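Long-range contacts in aryl acylamidase (PDB 4YJ6), which is an amidase signature family enzyme that probably hydrolyses the amide bond of aryl acylamides: residues 202-207 and 219-224; 329-334 and 358-363; 84-89 and 131-136. All blocks are in the same frame, centred on the assembly; numbering follows the deposited sequence.

Interaction 1. Residues 202-207 and 219-224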
loop_
_atom_site.group_PDB
_atom_site.type_symbol
_atom_site.label_atom_id
_atom_site.label_comp_id
_atom_site.label_asym_id
_atom_site.label_seq_id
_atom_site.Cartn_x
_atom_site.Cartn_y
_atom_site.Cartn_z
ATOM N N PRO A 202 0.848 7.379 -4.903
ATOM C CA PRO A 202 0.798 8.652 -5.641
ATOM C C PRO A 202 1.973 9.571 -5.347
ATOM O O PRO A 202 2.686 9.394 -4.343
ATOM C CB PRO A 202 -0.512 9.337 -5.113
ATOM C CG PRO A 202 -1.155 8.368 -4.201
ATOM C CD PRO A 202 -0.127 7.324 -3.799
ATOM N N SER A 203 2.149 10.589 -6.195
ATOM C CA SER A 203 3.139 11.630 -5.941
ATOM C C SER A 203 2.903 12.249 -4.581
ATOM O O SER A 203 1.749 12.413 -4.188
ATOM C CB SER A 203 2.965 12.756 -6.987
ATOM O OG SER A 203 3.262 12.266 -8.288
ATOM N N ILE A 204 3.961 12.724 -3.910
ATOM C CA ILE A 204 3.711 13.453 -2.670
ATOM C C ILE A 204 2.804 14.679 -2.976
ATOM O O ILE A 204 2.987 15.411 -3.958
ATOM C CB ILE A 204 5.054 13.823 -1.928
ATOM C CG1 ILE A 204 4.749 14.527 -0.586
ATOM C CG2 ILE A 204 5.939 14.757 -2.814
ATOM C CD1 ILE A 204 4.002 13.604 0.492
ATOM N N GLY A 205 1.818 14.895 -2.097
ATOM C CA GLY A 205 0.863 15.994 -2.269
ATOM C C GLY A 205 -0.330 15.691 -3.146
ATOM O O GLY A 205 -1.245 16.511 -3.214
ATOM N N ARG A 206 -0.323 14.566 -3.850
ATOM C CA ARG A 206 -1.420 14.214 -4.754
ATOM C C ARG A 206 -2.675 13.809 -3.978
ATOM O O ARG A 206 -3.769 14.264 -4.286
ATOM C CB ARG A 206 -0.964 13.057 -5.682
ATOM C CG ARG A 206 -2.015 12.642 -6.726
ATOM C CD ARG A 206 -2.261 13.773 -7.740
ATOM N NE ARG A 206 -1.074 13.951 -8.564
ATOM C CZ ARG A 206 -0.696 15.104 -9.125
ATOM N NH1 ARG A 206 -1.374 16.228 -8.949
ATOM N NH2 ARG A 206 0.395 15.121 -9.901
ATOM N N VAL A 207 -2.514 12.947 -2.984
ATOM C CA VAL A 207 -3.624 12.567 -2.069
ATOM C C VAL A 207 -3.307 13.147 -0.688
ATOM O O VAL A 207 -2.184 13.016 -0.185
ATOM C CB VAL A 207 -3.692 11.013 -1.964
ATOM C CG1 VAL A 207 -4.770 10.533 -0.940
ATOM C CG2 VAL A 207 -3.954 10.413 -3.330
ATOM N N GLY A 219 9.764 12.358 9.401
ATOM C CA GLY A 219 9.728 11.055 8.761
ATOM C C GLY A 219 9.858 11.139 7.242
ATOM O O GLY A 219 9.991 12.220 6.650
ATOM N N PRO A 220 9.865 9.985 6.579
ATOM C CA PRO A 220 9.823 9.962 5.104
ATOM C C PRO A 220 8.471 10.454 4.595
ATOM O O PRO A 220 7.527 10.700 5.374
ATOM C CB PRO A 220 9.958 8.476 4.762
ATOM C CG PRO A 220 10.106 7.747 6.053
ATOM C CD PRO A 220 9.702 8.653 7.174
ATOM N N TYR A 221 8.354 10.596 3.285
ATOM C CA TYR A 221 7.037 10.900 2.735
ATOM C C TYR A 221 6.066 9.741 3.033
ATOM O O TYR A 221 6.408 8.575 2.836
ATOM C CB TYR A 221 7.153 11.086 1.221
ATOM C CG TYR A 221 7.869 12.320 0.736
ATOM C CD1 TYR A 221 7.499 13.584 1.172
ATOM C CD2 TYR A 221 8.905 12.221 -0.202
ATOM C CE1 TYR A 221 8.133 14.725 0.684
ATOM C CE2 TYR A 221 9.525 13.363 -0.705
ATOM C CZ TYR A 221 9.130 14.606 -0.251
ATOM O OH TYR A 221 9.723 15.738 -0.752
ATOM N N LEU A 222 4.833 10.082 3.415
ATOM C CA LEU A 222 3.801 9.091 3.728
ATOM C C LEU A 222 2.648 9.291 2.757
ATOM O O LEU A 222 2.273 10.441 2.460
ATOM C CB LEU A 222 3.238 9.311 5.142
ATOM C CG LEU A 222 4.306 9.390 6.250
ATOM C CD1 LEU A 222 3.622 9.631 7.644
ATOM C CD2 LEU A 222 5.125 8.092 6.289
ATOM N N TYR A 223 2.071 8.186 2.303
ATOM C CA TYR A 223 1.021 8.233 1.305
ATOM C C TYR A 223 -0.141 7.317 1.655
ATOM O O TYR A 223 0.056 6.239 2.244
ATOM C CB TYR A 223 1.570 7.655 -0.003
ATOM C CG TYR A 223 2.902 8.202 -0.464
ATOM C CD1 TYR A 223 2.962 9.428 -1.164
ATOM C CD2 TYR A 223 4.087 7.498 -0.243
ATOM C CE1 TYR A 223 4.177 9.937 -1.630
ATOM C CE2 TYR A 223 5.334 8.024 -0.723
ATOM C CZ TYR A 223 5.343 9.236 -1.397
ATOM O OH TYR A 223 6.520 9.747 -1.893
ATOM N N GLU A 224 -1.356 7.714 1.258
ATOM C CA GLU A 224 -2.476 6.760 1.183
ATOM C C GLU A 224 -2.801 6.497 -0.274
ATOM O O GLU A 224 -2.683 7.396 -1.122
ATOM C CB GLU A 224 -3.718 7.331 1.891
ATOM C CG GLU A 224 -3.447 7.601 3.404
ATOM C CD GLU A 224 -4.683 7.619 4.281
ATOM O OE1 GLU A 224 -5.672 6.911 3.996
ATOM O OE2 GLU A 224 -4.644 8.368 5.290
HETATM O O HOH W 1 0.785 11.748 0.473
HETATM O O HOH W 2 -1.782 10.470 1.115
#
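Two first torsions bring Ile-204 against Tyr-221: CG1 of the isoleucine is anti to its backbone N (chi1 -177°), and CG of the tyrosine is anti to its carbonyl carbon (chi1 -70°). The side chains then cross at about a right angle, with Ile-204 CG1 3.4 Å from Tyr-221 CD1. Ile-204 CB lies over the face of the same ring, 4.1 Å from its centroid and 15° off the normal, which meets the definition of a CH-pi contact. The Tyr-223 ring is used differently. Its CE1 edge meets Ile-204 N at 3.6 Å near the ring plane, while Pro-202 O comes obliquely to within 3.1 Å of CE1. No direct hydrogen bond joins the segments, but two waters do. One lies 2.8 Å from Leu-222 O and also near Val-207 O. The other accepts from Glu-224 N at 2.8 Å and is likewise close to Val-207 O. Residues 202-207 leave strand 198-201, whose antiparallel sheet neighbour 223-228 begins with Tyr-223. Helix 231-241 packs Met-238 on Pro-202 and Val-207, while helix 434-439 receives Tyr-223, whose OH bonds Thr-436 O.

Interaction 2. Residues 329-334 and 358-363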
loop_
_atom_site.group_PDB
_atom_site.type_symbol
_atom_site.label_atom_id
_atom_site.label_comp_id
_atom_site.label_asym_id
_atom_site.label_seq_id
_atom_site.Cartn_x
_atom_site.Cartn_y
_atom_site.Cartn_z
ATOM N N PRO A 329 8.782 9.899 14.749
ATOM C CA PRO A 329 7.350 10.093 15.052
ATOM C C PRO A 329 6.712 8.910 15.758
ATOM O O PRO A 329 5.697 9.085 16.414
ATOM C CB PRO A 329 6.695 10.292 13.671
ATOM C CG PRO A 329 7.786 10.116 12.661
ATOM C CD PRO A 329 9.107 9.993 13.319
ATOM N N THR A 330 7.286 7.717 15.631
ATOM C CA THR A 330 6.749 6.573 16.362
ATOM C C THR A 330 6.967 6.804 17.863
ATOM O O THR A 330 6.092 6.552 18.681
ATOM C CB THR A 330 7.438 5.281 15.900
ATOM O OG1 THR A 330 7.166 5.099 14.504
ATOM C CG2 THR A 330 6.868 4.095 16.657
ATOM N N VAL A 331 8.147 7.310 18.223
ATOM C CA VAL A 331 8.426 7.594 19.627
ATOM C C VAL A 331 7.461 8.662 20.117
ATOM O O VAL A 331 6.953 8.563 21.226
ATOM C CB VAL A 331 9.866 8.065 19.833
ATOM C CG1 VAL A 331 10.070 8.684 21.255
ATOM C CG2 VAL A 331 10.832 6.895 19.621
ATOM N N ALA A 332 7.203 9.687 19.299
ATOM C CA ALA A 332 6.268 10.733 19.706
ATOM C C ALA A 332 4.893 10.162 19.986
ATOM O O ALA A 332 4.240 10.561 20.959
ATOM C CB ALA A 332 6.177 11.845 18.627
ATOM N N SER A 333 4.431 9.241 19.140
ATOM C CA SER A 333 3.164 8.547 19.386
ATOM C C SER A 333 3.187 7.796 20.732
ATOM O O SER A 333 2.245 7.887 21.544
ATOM C CB SER A 333 2.868 7.562 18.247
ATOM O OG SER A 333 1.789 6.692 18.587
HETATM N N MSE A 334 4.250 7.031 20.973
HETATM C CA MSE A 334 4.327 6.277 22.223
HETATM C C MSE A 334 4.373 7.195 23.442
HETATM O O MSE A 334 3.769 6.899 24.464
HETATM C CB MSE A 334 5.540 5.385 22.223
HETATM C CG MSE A 334 5.353 4.307 21.193
HETATM SE SE MSE A 334 6.912 3.230 21.081
HETATM C CE MSE A 334 6.955 2.576 22.990
ATOM N N LYS A 358 14.144 -1.629 19.566
ATOM C CA LYS A 358 15.535 -1.262 19.289
ATOM C C LYS A 358 15.615 0.152 18.704
ATOM O O LYS A 358 16.417 0.978 19.144
ATOM C CB LYS A 358 16.147 -2.250 18.303
ATOM C CG LYS A 358 17.528 -1.837 17.790
ATOM C CD LYS A 358 18.021 -2.855 16.766
ATOM C CE LYS A 358 17.220 -2.778 15.466
ATOM N NZ LYS A 358 17.936 -3.427 14.319
ATOM N N TRP A 359 14.777 0.424 17.705
ATOM C CA TRP A 359 14.825 1.737 17.031
ATOM C C TRP A 359 14.220 2.820 17.917
ATOM O O TRP A 359 14.687 3.973 17.915
ATOM C CB TRP A 359 14.083 1.654 15.695
ATOM C CG TRP A 359 14.821 0.816 14.717
ATOM C CD1 TRP A 359 14.468 -0.404 14.250
ATOM C CD2 TRP A 359 16.073 1.143 14.097
ATOM N NE1 TRP A 359 15.417 -0.859 13.347
ATOM C CE2 TRP A 359 16.418 0.069 13.256
ATOM C CE3 TRP A 359 16.929 2.243 14.184
ATOM C CZ2 TRP A 359 17.594 0.061 12.489
ATOM C CZ3 TRP A 359 18.083 2.247 13.429
ATOM C CH2 TRP A 359 18.404 1.159 12.588
ATOM N N ILE A 360 13.169 2.459 18.650
ATOM C CA ILE A 360 12.575 3.365 19.627
ATOM C C ILE A 360 13.646 3.870 20.611
ATOM O O ILE A 360 13.751 5.068 20.867
ATOM C CB ILE A 360 11.420 2.669 20.392
ATOM C CG1 ILE A 360 10.259 2.386 19.445
ATOM C CG2 ILE A 360 10.958 3.525 21.570
ATOM C CD1 ILE A 360 9.861 3.580 18.616
ATOM N N ASP A 361 14.472 2.965 21.125
ATOM C CA ASP A 361 15.520 3.376 22.046
ATOM C C ASP A 361 16.619 4.135 21.304
ATOM O O ASP A 361 17.196 5.078 21.834
ATOM C CB ASP A 361 16.122 2.155 22.750
ATOM C CG ASP A 361 15.170 1.513 23.747
ATOM O OD1 ASP A 361 14.217 2.168 24.231
ATOM O OD2 ASP A 361 15.399 0.328 24.064
ATOM N N ALA A 362 16.904 3.726 20.076
ATOM C CA ALA A 362 18.007 4.316 19.338
ATOM C C ALA A 362 17.757 5.812 19.085
ATOM O O ALA A 362 18.712 6.611 19.031
ATOM C CB ALA A 362 18.195 3.575 18.029
ATOM N N VAL A 363 16.499 6.208 18.890
ATOM C CA VAL A 363 16.260 7.607 18.542
ATOM C C VAL A 363 15.770 8.440 19.716
ATOM O O VAL A 363 15.502 9.633 19.561
ATOM C CB VAL A 363 15.296 7.774 17.306
ATOM C CG1 VAL A 363 15.822 6.961 16.114
ATOM C CG2 VAL A 363 13.841 7.372 17.661
#
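Ile-360 meets Met-334 (a selenomethionine), Val-331 and Thr-330 along its branches. Its CB approaches no side chain of 329-334 within 4.2 Å, and contact begins one bond further out. CG1, anti to the carbonyl carbon (chi1 -67°), lies 3.8 Å from SE of Met-334. The other branch, CG2, is 3.9 Å from Val-331 CG2. This is helix-against-helix packing at nearly a right angle: the N-to-C directions of the short segments differ by 95° and their axes come within 9.6 Å, so the touching surface is short and falls chiefly to one isoleucine. The partners at 330, 331 and 334 lie on one side of helix 315-339, about one turn from first to last. At the tip, CD1 of Ile-360 lies 3.6 Å from Thr-330 CG2 and equally far from Val-331 CG2; the isoleucine side chain crosses that of Thr-330 at about a right angle and runs past that of Val-331 in the opposite direction. Thr-330 turns its methyl to this contact, its OG1 being hydrogen-bonded to Ile-326 O in its own helix. Tyr-345 touches both Val-331 and Ile-360. Val-331 CG2 has a second neighbour in helix 354-363, Val-363 CG2, at 3.6 Å.

Interaction 3. Residues 84-89 and 131-136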
loop_
_atom_site.group_PDB
_atom_site.type_symbol
_atom_site.label_atom_id
_atom_site.label_comp_id
_atom_site.label_asym_id
_atom_site.label_seq_id
_atom_site.Cartn_x
_atom_site.Cartn_y
_atom_site.Cartn_z
ATOM N N LYS A 84 -7.425 0.607 6.278
ATOM C CA LYS A 84 -6.324 -0.070 6.988
ATOM C C LYS A 84 -6.228 0.366 8.452
ATOM O O LYS A 84 -6.280 1.571 8.763
ATOM C CB LYS A 84 -5.027 0.285 6.267
ATOM C CG LYS A 84 -3.744 -0.271 6.936
ATOM C CD LYS A 84 -2.569 0.075 6.013
ATOM C CE LYS A 84 -1.255 -0.242 6.706
ATOM N NZ LYS A 84 -0.117 0.086 5.822
ATOM N N ASP A 85 -6.017 -0.598 9.347
ATOM C CA ASP A 85 -5.851 -0.305 10.766
ATOM C C ASP A 85 -4.396 0.112 11.112
ATOM O O ASP A 85 -3.690 -0.593 11.842
ATOM C CB ASP A 85 -6.264 -1.566 11.570
ATOM C CG ASP A 85 -6.152 -1.363 13.074
ATOM O OD1 ASP A 85 -6.127 -0.190 13.518
ATOM O OD2 ASP A 85 -6.138 -2.405 13.801
ATOM N N LEU A 86 -3.956 1.266 10.611
ATOM C CA LEU A 86 -2.649 1.805 10.966
ATOM C C LEU A 86 -2.812 3.324 10.971
ATOM O O LEU A 86 -2.989 3.929 9.912
ATOM C CB LEU A 86 -1.560 1.365 9.958
ATOM C CG LEU A 86 -0.193 2.001 10.247
ATOM C CD1 LEU A 86 0.317 1.603 11.665
ATOM C CD2 LEU A 86 0.821 1.564 9.175
ATOM N N PHE A 87 -2.821 3.904 12.179
ATOM C CA PHE A 87 -3.227 5.295 12.376
ATOM C C PHE A 87 -4.600 5.557 11.744
ATOM O O PHE A 87 -4.876 6.646 11.240
ATOM C CB PHE A 87 -2.157 6.251 11.866
ATOM C CG PHE A 87 -0.873 6.138 12.644
ATOM C CD1 PHE A 87 -0.755 6.760 13.896
ATOM C CD2 PHE A 87 0.181 5.367 12.168
ATOM C CE1 PHE A 87 0.405 6.653 14.634
ATOM C CE2 PHE A 87 1.367 5.251 12.908
ATOM C CZ PHE A 87 1.481 5.890 14.126
ATOM N N ALA A 88 -5.454 4.543 11.795
ATOM C CA ALA A 88 -6.836 4.696 11.326
ATOM C C ALA A 88 -7.486 5.848 12.081
ATOM O O ALA A 88 -7.352 5.928 13.294
ATOM C CB ALA A 88 -7.616 3.412 11.570
ATOM N N ALA A 89 -8.188 6.728 11.373
ATOM C CA ALA A 89 -9.092 7.653 12.060
ATOM C C ALA A 89 -10.430 7.630 11.344
ATOM O O ALA A 89 -10.546 8.044 10.183
ATOM C CB ALA A 89 -8.522 9.074 12.081
ATOM N N THR A 131 -8.507 -3.477 7.879
ATOM C CA THR A 131 -7.596 -4.558 7.572
ATOM C C THR A 131 -6.327 -4.534 8.425
ATOM O O THR A 131 -5.907 -3.487 8.919
ATOM C CB THR A 131 -7.179 -4.497 6.072
ATOM O OG1 THR A 131 -6.676 -3.184 5.792
ATOM C CG2 THR A 131 -8.395 -4.763 5.172
ATOM N N ASN A 132 -5.694 -5.707 8.560
ATOM C CA ASN A 132 -4.555 -5.907 9.467
ATOM C C ASN A 132 -3.263 -5.232 8.978
ATOM O O ASN A 132 -3.014 -5.177 7.767
ATOM C CB ASN A 132 -4.287 -7.416 9.556
ATOM C CG ASN A 132 -3.525 -7.818 10.814
ATOM O OD1 ASN A 132 -3.484 -7.103 11.787
ATOM N ND2 ASN A 132 -2.910 -9.003 10.771
ATOM N N SER A 133 -2.462 -4.767 9.941
ATOM C CA SER A 133 -1.132 -4.183 9.712
ATOM C C SER A 133 -0.231 -4.704 10.839
ATOM O O SER A 133 -0.729 -5.018 11.924
ATOM C CB SER A 133 -1.232 -2.625 9.778
ATOM O OG SER A 133 0.059 -1.974 9.872
ATOM N N PRO A 134 1.091 -4.787 10.597
ATOM C CA PRO A 134 2.057 -4.992 11.675
ATOM C C PRO A 134 2.118 -3.766 12.583
ATOM O O PRO A 134 1.701 -2.651 12.208
ATOM C CB PRO A 134 3.394 -5.121 10.927
ATOM C CG PRO A 134 3.209 -4.199 9.734
ATOM C CD PRO A 134 1.759 -4.500 9.309
ATOM N N VAL A 135 2.634 -3.966 13.784
ATOM C CA VAL A 135 2.656 -2.916 14.793
ATOM C C VAL A 135 3.390 -1.688 14.271
ATOM O O VAL A 135 4.505 -1.784 13.791
ATOM C CB VAL A 135 3.324 -3.413 16.110
ATOM C CG1 VAL A 135 3.614 -2.240 17.051
ATOM C CG2 VAL A 135 2.445 -4.513 16.781
ATOM N N TYR A 136 2.723 -0.539 14.352
ATOM C CA TYR A 136 3.286 0.748 13.920
ATOM C C TYR A 136 3.756 0.721 12.457
ATOM O O TYR A 136 4.539 1.584 12.033
ATOM C CB TYR A 136 4.437 1.194 14.851
ATOM C CG TYR A 136 3.983 1.987 16.069
ATOM C CD1 TYR A 136 3.354 3.203 15.908
ATOM C CD2 TYR A 136 4.198 1.521 17.384
ATOM C CE1 TYR A 136 2.938 3.956 17.009
ATOM C CE2 TYR A 136 3.790 2.261 18.486
ATOM C CZ TYR A 136 3.157 3.471 18.291
ATOM O OH TYR A 136 2.734 4.237 19.354
HETATM O O HOH W 3 -4.178 -4.218 12.567
#
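Lys-84 and Thr-131 form a parallel beta bridge at the C-terminal ends of strands 80-84 and 126-131, neighbours in a three-stranded mixed sheet, and both send their side chains to the same face. The lysine is fully extended, with CG anti to the backbone N, and its CE passes 3.8 Å from Ser-133 OG. Beyond the contact, NZ is hydrogen-bonded to Ser-163, Ser-164 and Thr-182. The NZ bond to Ser-163 is consistent with the lysine and cis-serine of the Ser-cisSer-Lys triad of amidase signature enzymes.

Past the bridge the chains diverge, their end-to-end directions 31° apart, and contact passes to side chains. Leu-86 divides its two methyls between partners: CD2 lies 3.7 Å from Ser-133 OG, while CD1 meets backbone rather than a ring, 3.6 Å from Tyr-136 C. Its side chain is also about 4 Å from a bound phosphate ion, probably from the crystallisation liquor. Ser-133 OG is turned along its own chain to donate to Pro-134 O, in the carbonyl plane and on a lone pair, which fixes its rotation beside the leucine. Further out, the rings of Phe-87 and Tyr-136 meet obliquely, planes at 46° and centroids 6.0 Å apart. Phe-87 CZ comes to the edge of the tyrosine ring near its plane; the tyrosine OH bonds Ser-333 of helix 315-339.

Asp-85, the centre of an inverse gamma turn, carries the polar link. Its N donates to Thr-131 O at 2.9 Å with an N-H...O angle of 165°; this is one of the backbone bonds that make the Lys-84/Thr-131 bridge, Thr-131 also pairing with Met-83. The carboxylate OD2, also bonded to Thr-96, accepts at 2.9 Å from a water that in turn accepts from Ser-133 N at 3.2 Å.

Interactions 1 and 3 lie nearer the middle of the chain, each centred about 11 Å from its centre, whereas interaction 2 is centred about 23 Å away, yet its touching residues are also mostly buried. Interactions 1 and 3 each occur where loops meet strand ends, in different sheets, with two bridging waters in interaction 1 and one in interaction 3; interaction 3 adds a direct backbone bond that interaction 1 lacks. Interaction 2 joins two helices through carbon and selenium atoms of side chains, with no hydrogen bond between the segments. Interactions 2 and 3 meet at Tyr-136, where Thr-330 CG2 packs on Tyr-136 CG at 3.6 Å. Interaction 1 touches neither of the others.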